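Local coordinates for signal recognition 54 kDa protein (Pyrococcus furiosus, PDB 3DM5) that belongs to the SRP54 family of the signal recognition particle and joins a helical bundle, a P-loop NTPase-fold domain and a signal peptide binding domain, at residues Leu120-Tyr123 against Phe124-Arg127; Gln57-Ala60 against Leu61-Pro65; Gly68-Lys71 against Lys72-Ile75. All coordinates share one frame; numbering follows the deposited sequence.

Interaction 1 (Leu120-Tyr123 against Phe124-Arg127); sequences LARY and FQKR. With SO4 (sulfate ion), chain C.
Where helix 113-125, which follows the probable P-loop, runs out into a turn, the Tyr123 ring has Arg127 over one face and Phe124 at its edge. The Arg127 guanidinium lies flat on that face, the planes 17° apart, and its CZ sits 3.8 Å from the centroid of the Tyr123 ring, a cation-pi stack. Arg127 NH1 also donates a bent hydrogen bond of 2.8 Å to Tyr123 O, while at the edge of the guanidinium Arg127 NH2 donates an almost straight bond of 3.1 Å to sulfate O4. Stack and bonds together fix the rotation of the guanidinium. Lys126 NZ grips the same ion, probably from the crystallisation liquor, through a 3.0 Å bond to sulfate O3. The tyrosine ring turns its edge to the face of Phe124, a T-shaped pair with centroids 5.1 Å apart and planes at 84°. Phe124 CE1 meets Leu120 CD1 at 4.0 Å, the two side chains running side by side in the same direction. In Arg122 a bend at chi2 carries the head to Gln125, where Arg122 NH1 donates to Gln125 OE1 at 2.7 Å with the oxygen in the guanidinium plane; Lys126 CG covers one face of that group. Leu120, Ala121 and Phe124 pack on strands 101-106, 131-135 and 185-189, whereas Arg127 O accepts from Arg400 NE of the second subunit. Such an apolar helix face laid on a parallel sheet is characteristic of the alpha/beta P-loop NTPase fold.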
ATOM      1  N   LEU A 120      -8.488 -17.283 -28.927  1.00 36.93           N
ATOM      2  CA  LEU A 120      -8.805 -16.788 -30.267  1.00 36.72           C
ATOM      3  C   LEU A 120      -9.691 -17.784 -31.048  1.00 39.18           C
ATOM      4  O   LEU A 120     -10.670 -17.404 -31.674  1.00 34.88           O
ATOM      5  CB  LEU A 120      -7.518 -16.464 -31.018  1.00 39.09           C
ATOM      6  CG  LEU A 120      -7.630 -15.543 -32.226  1.00 41.77           C
ATOM      7  CD1 LEU A 120      -8.291 -14.239 -31.856  1.00 36.87           C
ATOM      8  CD2 LEU A 120      -6.256 -15.313 -32.776  1.00 37.20           C
ATOM      9  N   ALA A 121      -9.384 -19.068 -30.971  1.00 34.46           N
ATOM     10  CA  ALA A 121     -10.234 -20.064 -31.616  1.00 35.25           C
ATOM     11  C   ALA A 121     -11.653 -19.999 -31.069  1.00 42.61           C
ATOM     12  O   ALA A 121     -12.628 -19.953 -31.832  1.00 41.89           O
ATOM     13  CB  ALA A 121      -9.662 -21.447 -31.430  1.00 34.51           C
ATOM     14  N   ARG A 122     -11.766 -19.979 -29.745  1.00 44.12           N
ATOM     15  CA  ARG A 122     -13.069 -19.925 -29.091  1.00 39.09           C
ATOM     16  C   ARG A 122     -13.815 -18.621 -29.402  1.00 44.93           C
ATOM     17  O   ARG A 122     -15.030 -18.634 -29.593  1.00 50.97           O
ATOM     18  CB  ARG A 122     -12.922 -20.095 -27.572  1.00 44.81           C
ATOM     19  CG  ARG A 122     -14.190 -19.777 -26.770  1.00 50.04           C
ATOM     20  CD  ARG A 122     -15.325 -20.739 -27.096  1.00 55.39           C
ATOM     21  NE  ARG A 122     -16.508 -20.458 -26.293  1.00 74.71           N
ATOM     22  CZ  ARG A 122     -17.725 -20.921 -26.558  1.00 73.70           C
ATOM     23  NH1 ARG A 122     -17.922 -21.683 -27.621  1.00 67.75           N
ATOM     24  NH2 ARG A 122     -18.747 -20.614 -25.765  1.00 74.10           N
ATOM     25  N   TYR A 123     -13.097 -17.500 -29.429  1.00 34.90           N
ATOM     26  CA  TYR A 123     -13.705 -16.230 -29.790  1.00 40.90           C
ATOM     27  C   TYR A 123     -14.418 -16.361 -31.131  1.00 46.40           C
ATOM     28  O   TYR A 123     -15.564 -15.935 -31.276  1.00 49.72           O
ATOM     29  CB  TYR A 123     -12.650 -15.107 -29.851  1.00 40.66           C
ATOM     30  CG  TYR A 123     -13.111 -13.822 -30.514  1.00 39.60           C
ATOM     31  CD1 TYR A 123     -13.608 -12.774 -29.761  1.00 41.54           C
ATOM     32  CD2 TYR A 123     -13.043 -13.648 -31.896  1.00 48.94           C
ATOM     33  CE1 TYR A 123     -14.029 -11.589 -30.363  1.00 44.18           C
ATOM     34  CE2 TYR A 123     -13.473 -12.455 -32.506  1.00 38.17           C
ATOM     35  CZ  TYR A 123     -13.962 -11.439 -31.727  1.00 43.39           C
ATOM     36  OH  TYR A 123     -14.390 -10.254 -32.288  1.00 43.89           O
ATOM     37  N   PHE A 124     -13.739 -16.945 -32.111  1.00 41.88           N
ATOM     38  CA  PHE A 124     -14.325 -17.081 -33.436  1.00 49.63           C
ATOM     39  C   PHE A 124     -15.446 -18.116 -33.522  1.00 47.20           C
ATOM     40  O   PHE A 124     -16.444 -17.892 -34.202  1.00 51.57           O
ATOM     41  CB  PHE A 124     -13.253 -17.357 -34.488  1.00 49.64           C
ATOM     42  CG  PHE A 124     -12.523 -16.134 -34.909  1.00 39.56           C
ATOM     43  CD1 PHE A 124     -11.150 -16.027 -34.743  1.00 28.98           C
ATOM     44  CD2 PHE A 124     -13.228 -15.057 -35.423  1.00 32.97           C
ATOM     45  CE1 PHE A 124     -10.479 -14.862 -35.135  1.00 40.10           C
ATOM     46  CE2 PHE A 124     -12.565 -13.890 -35.813  1.00 41.22           C
ATOM     47  CZ  PHE A 124     -11.190 -13.794 -35.674  1.00 38.77           C
ATOM     48  N   GLN A 125     -15.272 -19.242 -32.846  1.00 41.21           N
ATOM     49  CA  GLN A 125     -16.298 -20.281 -32.821  1.00 49.76           C
ATOM     50  C   GLN A 125     -17.611 -19.804 -32.185  1.00 56.64           C
ATOM     51  O   GLN A 125     -18.688 -19.998 -32.736  1.00 63.83           O
ATOM     52  CB  GLN A 125     -15.785 -21.521 -32.096  1.00 44.23           C
ATOM     53  CG  GLN A 125     -16.682 -22.695 -32.290  1.00 54.95           C
ATOM     54  CD  GLN A 125     -17.096 -23.329 -30.974  1.00 64.91           C
ATOM     55  OE1 GLN A 125     -16.954 -22.729 -29.913  1.00 62.23           O
ATOM     56  NE2 GLN A 125     -17.620 -24.546 -31.042  1.00 69.86           N
ATOM     57  N   LYS A 126     -17.510 -19.187 -31.018  1.00 59.34           N
ATOM     58  CA  LYS A 126     -18.644 -18.510 -30.400  1.00 63.79           C
ATOM     59  C   LYS A 126     -19.425 -17.658 -31.390  1.00 60.45           C
ATOM     60  O   LYS A 126     -20.607 -17.407 -31.183  1.00 66.63           O
ATOM     61  CB  LYS A 126     -18.173 -17.595 -29.265  1.00 67.64           C
ATOM     62  CG  LYS A 126     -18.334 -18.168 -27.881  1.00 66.29           C
ATOM     63  CD  LYS A 126     -18.309 -17.046 -26.855  1.00 83.64           C
ATOM     64  CE  LYS A 126     -19.067 -17.427 -25.592  1.00 98.19           C
ATOM     65  NZ  LYS A 126     -19.711 -16.240 -24.949  1.00104.60           N
ATOM     66  N   ARG A 127     -18.767 -17.182 -32.439  1.00 53.92           N
ATOM     67  CA  ARG A 127     -19.415 -16.245 -33.352  1.00 58.37           C
ATOM     68  C   ARG A 127     -19.800 -16.916 -34.666  1.00 62.85           C
ATOM     69  O   ARG A 127     -19.953 -16.254 -35.699  1.00 57.70           O
ATOM     70  CB  ARG A 127     -18.545 -15.006 -33.591  1.00 51.45           C
ATOM     71  CG  ARG A 127     -18.194 -14.283 -32.306  1.00 54.50           C
ATOM     72  CD  ARG A 127     -17.610 -12.897 -32.542  1.00 49.77           C
ATOM     73  NE  ARG A 127     -17.560 -12.111 -31.314  1.00 55.01           N
ATOM     74  CZ  ARG A 127     -17.223 -12.592 -30.119  1.00 52.20           C
ATOM     75  NH1 ARG A 127     -16.854 -13.850 -29.972  1.00 50.58           N
ATOM     76  NH2 ARG A 127     -17.235 -11.801 -29.068  1.00 61.59           N
TER
HETATM   77  S   SO4 C 444     -18.085 -12.947 -25.903  1.00122.65           S
HETATM   78  O1  SO4 C 444     -19.167 -13.332 -26.814  1.00101.37           O
HETATM   79  O2  SO4 C 444     -18.076 -11.494 -25.754  1.00 97.98           O
HETATM   80  O3  SO4 C 444     -18.303 -13.560 -24.593  1.00106.71           O
HETATM   81  O4  SO4 C 444     -16.799 -13.392 -26.451  1.00101.26           O

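Interaction 2 (Gln57-Ala60 against Leu61-Pro65)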
ATOM      1  N   GLN A  57      -0.012  19.318 -21.973  1.00 60.92           N
ATOM      2  CA  GLN A  57       0.231  20.618 -21.355  1.00 70.93           C
ATOM      3  C   GLN A  57       0.015  21.749 -22.349  1.00 68.59           C
ATOM      4  O   GLN A  57      -0.673  22.732 -22.046  1.00 64.39           O
ATOM      5  CB  GLN A  57       1.657  20.702 -20.829  1.00 62.91           C
ATOM      6  CG  GLN A  57       1.864  21.759 -19.752  1.00 65.68           C
ATOM      7  CD  GLN A  57       3.261  21.691 -19.169  1.00 71.93           C
ATOM      8  OE1 GLN A  57       4.249  21.808 -19.893  1.00 84.53           O
ATOM      9  NE2 GLN A  57       3.353  21.484 -17.860  1.00 74.02           N
ATOM     10  N   ARG A  58       0.619  21.589 -23.526  1.00 60.04           N
ATOM     11  CA  ARG A  58       0.567  22.569 -24.595  1.00 58.60           C
ATOM     12  C   ARG A  58      -0.868  22.825 -25.053  1.00 72.56           C
ATOM     13  O   ARG A  58      -1.347  23.956 -24.998  1.00 75.47           O
ATOM     14  CB  ARG A  58       1.450  22.101 -25.750  1.00 66.51           C
ATOM     15  CG  ARG A  58       1.357  22.897 -27.039  1.00 81.52           C
ATOM     16  CD  ARG A  58       2.001  22.109 -28.177  1.00 78.94           C
ATOM     17  NE  ARG A  58       1.374  22.367 -29.473  1.00 93.28           N
ATOM     18  CZ  ARG A  58       0.102  22.100 -29.765  1.00 90.33           C
ATOM     19  NH1 ARG A  58      -0.706  21.586 -28.844  1.00 86.30           N
ATOM     20  NH2 ARG A  58      -0.372  22.366 -30.977  1.00 84.59           N
ATOM     21  N   ARG A  59      -1.563  21.776 -25.483  1.00 69.45           N
ATOM     22  CA  ARG A  59      -2.955  21.923 -25.904  1.00 69.08           C
ATOM     23  C   ARG A  59      -3.846  22.573 -24.837  1.00 67.32           C
ATOM     24  O   ARG A  59      -4.730  23.355 -25.158  1.00 78.26           O
ATOM     25  CB  ARG A  59      -3.550  20.573 -26.335  1.00 63.18           C
ATOM     26  CG  ARG A  59      -2.887  19.943 -27.550  1.00 61.74           C
ATOM     27  CD  ARG A  59      -3.699  18.771 -28.090  1.00 59.44           C
ATOM     28  NE  ARG A  59      -5.085  19.155 -28.351  1.00 67.71           N
ATOM     29  CZ  ARG A  59      -6.085  18.295 -28.521  1.00 63.17           C
ATOM     30  NH1 ARG A  59      -5.866  16.993 -28.450  1.00 61.24           N
ATOM     31  NH2 ARG A  59      -7.311  18.738 -28.753  1.00 58.95           N
ATOM     32  N   ALA A  60      -3.632  22.241 -23.571  1.00 63.81           N
ATOM     33  CA  ALA A  60      -4.461  22.799 -22.504  1.00 68.94           C
ATOM     34  C   ALA A  60      -4.201  24.286 -22.349  1.00 70.62           C
ATOM     35  O   ALA A  60      -5.133  25.087 -22.377  1.00 73.88           O
ATOM     36  CB  ALA A  60      -4.210  22.078 -21.179  1.00 57.87           C
ATOM     37  N   LEU A  61      -2.927  24.639 -22.188  1.00 69.68           N
ATOM     38  CA  LEU A  61      -2.483  26.027 -22.050  1.00 70.96           C
ATOM     39  C   LEU A  61      -2.914  26.972 -23.178  1.00 79.56           C
ATOM     40  O   LEU A  61      -3.358  28.089 -22.908  1.00 82.49           O
ATOM     41  CB  LEU A  61      -0.960  26.080 -21.917  1.00 64.03           C
ATOM     42  CG  LEU A  61      -0.395  26.154 -20.499  1.00 65.39           C
ATOM     43  CD1 LEU A  61      -1.372  25.584 -19.474  1.00 74.16           C
ATOM     44  CD2 LEU A  61       0.961  25.461 -20.428  1.00 64.37           C
ATOM     45  N   GLU A  62      -2.790  26.537 -24.430  1.00 69.66           N
ATOM     46  CA  GLU A  62      -2.963  27.459 -25.547  1.00 76.96           C
ATOM     47  C   GLU A  62      -4.111  27.141 -26.505  1.00 78.63           C
ATOM     48  O   GLU A  62      -4.071  27.518 -27.671  1.00 83.94           O
ATOM     49  CB  GLU A  62      -1.651  27.573 -26.325  1.00 84.76           C
ATOM     50  CG  GLU A  62      -1.290  26.334 -27.129  1.00 91.21           C
ATOM     51  CD  GLU A  62       0.152  26.348 -27.610  1.00 99.43           C
ATOM     52  OE1 GLU A  62       1.032  26.793 -26.841  1.00 96.50           O
ATOM     53  OE2 GLU A  62       0.405  25.907 -28.751  1.00101.20           O
ATOM     54  N   GLU A  63      -5.139  26.463 -26.023  1.00 78.16           N
ATOM     55  CA  GLU A  63      -6.238  26.069 -26.898  1.00 77.56           C
ATOM     56  C   GLU A  63      -7.552  26.574 -26.336  1.00 79.03           C
ATOM     57  O   GLU A  63      -7.875  26.340 -25.170  1.00 80.88           O
ATOM     58  CB  GLU A  63      -6.280  24.547 -27.066  1.00 73.79           C
ATOM     59  CG  GLU A  63      -6.635  24.065 -28.455  1.00 75.08           C
ATOM     60  CD  GLU A  63      -6.437  22.571 -28.609  1.00 75.90           C
ATOM     61  OE1 GLU A  63      -7.319  21.821 -28.138  1.00 71.43           O
ATOM     62  OE2 GLU A  63      -5.414  22.147 -29.199  1.00 65.17           O
ATOM     63  N   LYS A  64      -8.302  27.284 -27.167  1.00 82.37           N
ATOM     64  CA  LYS A  64      -9.573  27.840 -26.741  1.00 82.84           C
ATOM     65  C   LYS A  64     -10.672  26.796 -26.889  1.00 76.42           C
ATOM     66  O   LYS A  64     -10.826  26.184 -27.946  1.00 78.67           O
ATOM     67  CB  LYS A  64      -9.908  29.112 -27.531  1.00 82.84           C
ATOM     68  N   PRO A  65     -11.432  26.580 -25.813  1.00 69.65           N
ATOM     69  CA  PRO A  65     -12.553  25.646 -25.880  1.00 75.56           C
ATOM     70  C   PRO A  65     -13.551  26.141 -26.911  1.00 84.86           C
ATOM     71  O   PRO A  65     -13.876  27.330 -26.905  1.00 89.39           O
ATOM     72  CB  PRO A  65     -13.168  25.730 -24.478  1.00 72.86           C
ATOM     73  CG  PRO A  65     -12.081  26.245 -23.609  1.00 71.92           C
ATOM     74  CD  PRO A  65     -11.264  27.154 -24.468  1.00 70.33           C
TER
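Leu61 N donates to Gln57 O at 3.0 Å in an almost straight helical bond, and beside it the Gln57 and Leu61 side chains run the same way, Gln57 CG touching Leu61 CD2 at 3.9 Å. One residue further, Glu62 N bonds Arg58 O, also at 3.0 Å. Glu62 CG stands between its own backbone N and carbonyl carbon (chi1 71°), which folds the extended chain back across Arg58. Glu62 OE2 then comes over one face of the Arg58 guanidinium, 3.7 Å from Arg58 NE: a long salt bridge of charge alone, with no N-H aimed at the oxygen. All this belongs to the C-terminal part of helix 46-62 in the helical bundle domain, whose Ala60 packs against Ile28 of helix 25-41 and Ile75 of helix 71-86. Past the helical turn, Glu63 lies alongside Arg59 and forms a closer salt bridge. Arg59 NE donates to Glu63 OE2 at 3.1 Å, on the syn side of the carboxylate and near the guanidinium plane, although the two flat groups are turned 40° from each other. Arg59 reaches the carboxylate through a chain bent at chi3. Arg59 NH1 forms a salt bridge with Glu82 of helix 71-86, and NH2 one with Glu81.

Interaction 3 (Gly68-Lys71 against Lys72-Ile75)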
ATOM      1  N   GLY A  68     -19.462  27.187 -26.302  1.00 81.31           N
ATOM      2  CA  GLY A  68     -20.341  26.545 -25.339  1.00 81.19           C
ATOM      3  C   GLY A  68     -19.704  25.399 -24.567  1.00 90.48           C
ATOM      4  O   GLY A  68     -20.401  24.618 -23.907  1.00 82.29           O
ATOM      5  N   ILE A  69     -18.379  25.298 -24.653  1.00 82.03           N
ATOM      6  CA  ILE A  69     -17.618  24.257 -23.964  1.00 79.41           C
ATOM      7  C   ILE A  69     -16.639  24.917 -23.005  1.00 77.21           C
ATOM      8  O   ILE A  69     -15.814  25.723 -23.432  1.00 67.45           O
ATOM      9  CB  ILE A  69     -16.829  23.389 -24.973  1.00 78.65           C
ATOM     10  CG1 ILE A  69     -17.782  22.643 -25.904  1.00 78.49           C
ATOM     11  CG2 ILE A  69     -15.937  22.391 -24.261  1.00 66.96           C
ATOM     12  CD1 ILE A  69     -18.778  21.775 -25.181  1.00 65.65           C
ATOM     13  N   SER A  70     -16.722  24.591 -21.715  1.00 73.05           N
ATOM     14  CA  SER A  70     -15.827  25.230 -20.739  1.00 74.90           C
ATOM     15  C   SER A  70     -14.374  24.821 -20.921  1.00 75.15           C
ATOM     16  O   SER A  70     -14.074  23.796 -21.543  1.00 71.14           O
ATOM     17  CB  SER A  70     -16.258  24.960 -19.294  1.00 67.86           C
ATOM     18  OG  SER A  70     -16.384  23.580 -19.040  1.00 64.44           O
ATOM     19  N   LYS A  71     -13.475  25.632 -20.373  1.00 74.62           N
ATOM     20  CA  LYS A  71     -12.054  25.309 -20.385  1.00 77.03           C
ATOM     21  C   LYS A  71     -11.902  23.927 -19.746  1.00 72.70           C
ATOM     22  O   LYS A  71     -11.211  23.056 -20.264  1.00 70.49           O
ATOM     23  CB  LYS A  71     -11.261  26.363 -19.607  1.00 76.12           C
ATOM     24  CG  LYS A  71     -11.945  27.737 -19.535  1.00 84.35           C
ATOM     25  CD  LYS A  71     -12.981  27.788 -18.403  1.00 89.18           C
ATOM     26  CE  LYS A  71     -13.910  29.001 -18.496  1.00 74.11           C
ATOM     27  NZ  LYS A  71     -15.142  28.689 -19.283  1.00 76.13           N
ATOM     28  N   LYS A  72     -12.609  23.739 -18.640  1.00 60.80           N
ATOM     29  CA  LYS A  72     -12.629  22.503 -17.877  1.00 62.33           C
ATOM     30  C   LYS A  72     -13.054  21.243 -18.676  1.00 65.28           C
ATOM     31  O   LYS A  72     -12.409  20.202 -18.594  1.00 57.98           O
ATOM     32  CB  LYS A  72     -13.541  22.722 -16.663  1.00 62.86           C
ATOM     33  CG  LYS A  72     -13.455  21.685 -15.596  1.00 60.18           C
ATOM     34  CD  LYS A  72     -14.516  21.939 -14.534  1.00 61.77           C
ATOM     35  CE  LYS A  72     -14.126  23.066 -13.600  1.00 61.46           C
ATOM     36  NZ  LYS A  72     -14.911  22.994 -12.328  1.00 60.38           N
ATOM     37  N   GLU A  73     -14.136  21.333 -19.443  1.00 64.97           N
ATOM     38  CA  GLU A  73     -14.625  20.181 -20.191  1.00 60.39           C
ATOM     39  C   GLU A  73     -13.739  19.941 -21.388  1.00 61.12           C
ATOM     40  O   GLU A  73     -13.726  18.851 -21.964  1.00 56.84           O
ATOM     41  CB  GLU A  73     -16.046  20.414 -20.700  1.00 62.09           C
ATOM     42  CG  GLU A  73     -17.094  20.600 -19.629  1.00 67.37           C
ATOM     43  CD  GLU A  73     -18.315  21.326 -20.160  1.00 76.63           C
ATOM     44  OE1 GLU A  73     -18.141  22.223 -21.024  1.00 75.52           O
ATOM     45  OE2 GLU A  73     -19.437  20.999 -19.719  1.00 76.09           O
ATOM     46  N   HIS A  74     -13.014  20.973 -21.791  1.00 55.42           N
ATOM     47  CA  HIS A  74     -12.187  20.827 -22.964  1.00 59.25           C
ATOM     48  C   HIS A  74     -10.882  20.165 -22.569  1.00 62.13           C
ATOM     49  O   HIS A  74     -10.285  19.439 -23.366  1.00 55.19           O
ATOM     50  CB  HIS A  74     -11.962  22.167 -23.656  1.00 58.84           C
ATOM     51  CG  HIS A  74     -11.145  22.071 -24.903  1.00 56.82           C
ATOM     52  ND1 HIS A  74      -9.876  22.589 -24.998  1.00 59.62           N
ATOM     53  CD2 HIS A  74     -11.415  21.502 -26.104  1.00 50.96           C
ATOM     54  CE1 HIS A  74      -9.394  22.349 -26.207  1.00 63.29           C
ATOM     55  NE2 HIS A  74     -10.310  21.692 -26.894  1.00 56.75           N
ATOM     56  N   ILE A  75     -10.447  20.404 -21.332  1.00 60.22           N
ATOM     57  CA  ILE A  75      -9.286  19.704 -20.799  1.00 60.03           C
ATOM     58  C   ILE A  75      -9.590  18.207 -20.727  1.00 56.20           C
ATOM     59  O   ILE A  75      -8.797  17.379 -21.165  1.00 50.36           O
ATOM     60  CB  ILE A  75      -8.918  20.168 -19.384  1.00 63.91           C
ATOM     61  CG1 ILE A  75      -8.570  21.658 -19.368  1.00 65.22           C
ATOM     62  CG2 ILE A  75      -7.743  19.353 -18.882  1.00 51.70           C
ATOM     63  CD1 ILE A  75      -7.190  21.960 -19.872  1.00 63.33           C
TER
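The backbone passes from the loop at Gly68-Ser70 into helix 71-86, with Ser70 still extended (phi/psi -68°/160°) as N-cap and Lys71 already helical. Ser70 and Glu73 form a capping box. Glu73 N donates to Ser70 OG at 3.2 Å, and in return Ser70 N donates to Glu73 OE1 at 2.8 Å, meeting the carboxylate on its anti side and tilted from its plane. A first helical bond runs from His74 N to Ser70 O at 3.0 Å, followed by one of equal length from Ile75 N to Lys71 O. The Ser70 hydroxyl sits between its backbone N and carbonyl carbon (chi1 55°), where it faces the Glu73 amide. A weak bond of 3.0 Å also joins Ser70 OG to Glu73 OE1. That single carboxylate oxygen thus takes two Ser70 donors. Glu73 CG, beside its own backbone N, sends the extended chain back toward the start of the helix. Ile75 turns into the bundle against Ile17, Ile28 and Leu31, while Lys72 NZ bonds Ala18 O and Ala20 O. Ile69 CG2 approaches Glu73 OE1 at 3.9 Å, the two side chains crossing at about a right angle.

How the interactions relate
From the N terminus, interaction 2 comes first, where helix 46-62 runs out into the connection to helix 71-86. Interaction 3 opens that next helix. The two are consecutive, neither nested nor crossed, with centres about 10 Å apart; each lies within one continuous stretch and closes no long loop. They touch within the helical bundle domain, where Pro65 packs on Ser70 and Lys71 and so brings the end of one stretch against the start of the other. Interaction 1 follows later, in the nucleotide-binding domain, with its centre about 44 Å from that of interaction 2 and on the opposite side of the chain's centre. Interactions 1 and 3 both meet the second subunit, through residues far apart in the fold.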